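Local coordinates for protein uracil-DNA glycosylase (Nitratifractor salsuginis, PDB 5X3G) that belongs to the uracil-DNA glycosylase family and folds around a central four-stranded parallel beta-sheet flanked by helices, at residues Ile205-His210 / Glu229-His234. Residues are numbered along the deposited sequence; the frame is centred on the assembly and turned at random.
Sequences ILFGAH and EHPYNH
Beyond the C-terminal ends of the adjacent parallel strands 203-207 and 225-228 of this glycosylase fold, the turn leaving the first meets the loop leaving the second, and F207 packs against H230 and P231. P231 lays its CD over one face of the F207 ring, 3.6 Å from the ring centroid and 15° off the normal, a CH-pi contact; the proline CG follows at 4.0 Å from F207 CE2. CG2 of I205, two residues back on the same strand, lies above the opposite face, toward the rim. CG of F207 is anti to its carbonyl carbon (chi1 -80°), and the ring presents an edge to the face of H230, a T-shaped pair with planes at 62°. The closest approach of the two residues is lower on the side chain, F207 CB to H230 CD2 at 3.7 Å. The imidazole is held in turn by its own loop: Y232 N donates a fairly straight bond to H230 ND1 (3.0 Å), nearly in the ring plane, within the type I turn H230-N233. Across from it, F207-H210 forms a type II' turn closed by H210 N to F207 O at 3.2 Å; H210 ND1 adds a weak bond to that oxygen. The positive phi of G208 favours glycine, and its CA comes within 4.6 Å of H230 CA, where a side chain would crowd H230 CB. No hydrogen bond joins the segments, but G208 and L206 bond to L228 through their backbones. H230 and P231 rest on S115 of helix 114-126, P231 O accepts a bond from N118, and F207 leans on L75 of strand 73-77 and L228 of strand 225-228.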
loop_
_atom_site.group_PDB
_atom_site.type_symbol
_atom_site.label_atom_id
_atom_site.label_comp_id
_atom_site.label_asym_id
_atom_site.label_seq_id
_atom_site.Cartn_x
_atom_site.Cartn_y
_atom_site.Cartn_z
ATOM N N ILE A 205 6.948 0.816 7.544
ATOM C CA ILE A 205 7.327 -0.519 7.095
ATOM C C ILE A 205 8.012 -0.371 5.744
ATOM O O ILE A 205 7.387 0.050 4.763
ATOM C CB ILE A 205 6.113 -1.454 7.007
ATOM C CG1 ILE A 205 5.450 -1.590 8.377
ATOM C CG2 ILE A 205 6.528 -2.815 6.454
ATOM C CD1 ILE A 205 4.092 -2.244 8.318
ATOM N N LEU A 206 9.293 -0.717 5.692
ATOM C CA LEU A 206 10.146 -0.396 4.550
ATOM C C LEU A 206 10.624 -1.692 3.903
ATOM O O LEU A 206 11.547 -2.342 4.402
ATOM C CB LEU A 206 11.310 0.480 4.997
ATOM C CG LEU A 206 10.881 1.735 5.762
ATOM C CD1 LEU A 206 12.064 2.371 6.478
ATOM C CD2 LEU A 206 10.207 2.736 4.826
ATOM N N PHE A 207 9.999 -2.058 2.787
ATOM C CA PHE A 207 10.366 -3.258 2.042
ATOM C C PHE A 207 11.582 -2.965 1.171
ATOM O O PHE A 207 11.504 -2.159 0.238
ATOM C CB PHE A 207 9.199 -3.734 1.181
ATOM C CG PHE A 207 8.159 -4.508 1.935
ATOM C CD1 PHE A 207 8.496 -5.239 3.060
ATOM C CD2 PHE A 207 6.840 -4.510 1.509
ATOM C CE1 PHE A 207 7.535 -5.954 3.750
ATOM C CE2 PHE A 207 5.876 -5.224 2.194
ATOM C CZ PHE A 207 6.223 -5.947 3.316
ATOM N N GLY A 208 12.701 -3.621 1.473
ATOM C CA GLY A 208 13.856 -3.576 0.587
ATOM C C GLY A 208 14.367 -2.168 0.338
ATOM O O GLY A 208 14.610 -1.392 1.270
ATOM N N ALA A 209 14.517 -1.831 -0.948
ATOM C CA ALA A 209 15.113 -0.556 -1.341
ATOM C C ALA A 209 14.379 0.635 -0.741
ATOM O O ALA A 209 14.988 1.694 -0.527
ATOM C CB ALA A 209 15.142 -0.443 -2.866
ATOM N N HIS A 210 13.081 0.479 -0.453
ATOM C CA HIS A 210 12.301 1.554 0.153
ATOM C C HIS A 210 12.966 2.106 1.406
ATOM O O HIS A 210 12.801 3.290 1.726
ATOM C CB HIS A 210 10.893 1.059 0.491
ATOM C CG HIS A 210 10.005 0.891 -0.703
ATOM N ND1 HIS A 210 9.416 -0.312 -1.030
ATOM C CD2 HIS A 210 9.605 1.774 -1.648
ATOM C CE1 HIS A 210 8.692 -0.164 -2.124
ATOM N NE2 HIS A 210 8.791 1.093 -2.521
ATOM N N GLU A 229 13.340 -7.440 4.159
ATOM C CA GLU A 229 13.516 -7.989 2.824
ATOM C C GLU A 229 12.241 -7.794 2.009
ATOM O O GLU A 229 11.128 -7.920 2.530
ATOM C CB GLU A 229 13.871 -9.473 2.931
ATOM C CG GLU A 229 13.859 -10.251 1.637
ATOM C CD GLU A 229 14.185 -11.715 1.859
ATOM O OE1 GLU A 229 13.924 -12.221 2.972
ATOM O OE2 GLU A 229 14.704 -12.357 0.923
ATOM N N HIS A 230 12.401 -7.470 0.729
ATOM C CA HIS A 230 11.236 -7.247 -0.114
ATOM C C HIS A 230 10.528 -8.571 -0.391
ATOM O O HIS A 230 11.183 -9.580 -0.675
ATOM C CB HIS A 230 11.640 -6.578 -1.429
ATOM C CG HIS A 230 10.488 -5.991 -2.183
ATOM N ND1 HIS A 230 9.614 -6.757 -2.925
ATOM C CD2 HIS A 230 10.057 -4.713 -2.299
ATOM C CE1 HIS A 230 8.699 -5.975 -3.471
ATOM N NE2 HIS A 230 8.946 -4.730 -3.106
ATOM N N PRO A 231 9.193 -8.603 -0.320
ATOM C CA PRO A 231 8.469 -9.873 -0.515
ATOM C C PRO A 231 8.613 -10.462 -1.909
ATOM O O PRO A 231 8.206 -11.613 -2.117
ATOM C CB PRO A 231 7.011 -9.499 -0.215
ATOM C CG PRO A 231 6.946 -8.016 -0.443
ATOM C CD PRO A 231 8.281 -7.488 -0.015
ATOM N N TYR A 232 9.172 -9.720 -2.867
ATOM C CA TYR A 232 9.452 -10.297 -4.178
ATOM C C TYR A 232 10.364 -11.510 -4.065
ATOM O O TYR A 232 10.291 -12.424 -4.896
ATOM C CB TYR A 232 10.072 -9.238 -5.092
ATOM C CG TYR A 232 10.259 -9.675 -6.530
ATOM C CD1 TYR A 232 9.319 -9.358 -7.500
ATOM C CD2 TYR A 232 11.385 -10.390 -6.918
ATOM C CE1 TYR A 232 9.488 -9.751 -8.815
ATOM C CE2 TYR A 232 11.562 -10.789 -8.227
ATOM C CZ TYR A 232 10.611 -10.467 -9.173
ATOM O OH TYR A 232 10.785 -10.860 -10.478
ATOM N N ASN A 233 11.210 -11.546 -3.041
ATOM C CA ASN A 233 12.153 -12.638 -2.860
ATOM C C ASN A 233 11.462 -13.812 -2.180
ATOM O O ASN A 233 10.762 -13.633 -1.179
ATOM C CB ASN A 233 13.343 -12.160 -2.032
ATOM C CG ASN A 233 14.025 -10.951 -2.644
ATOM O OD1 ASN A 233 13.888 -9.830 -2.152
ATOM N ND2 ASN A 233 14.763 -11.173 -3.724
ATOM N N HIS A 234 11.648 -15.015 -2.729
ATOM C CA HIS A 234 11.000 -16.190 -2.152
ATOM C C HIS A 234 11.428 -16.417 -0.707
ATOM O O HIS A 234 10.633 -16.912 0.105
ATOM C CB HIS A 234 11.295 -17.424 -3.007
ATOM C CG HIS A 234 12.748 -17.625 -3.305
ATOM N ND1 HIS A 234 13.554 -18.458 -2.559
ATOM C CD2 HIS A 234 13.539 -17.103 -4.272
ATOM C CE1 HIS A 234 14.780 -18.439 -3.051
ATOM N NE2 HIS A 234 14.798 -17.623 -4.091
#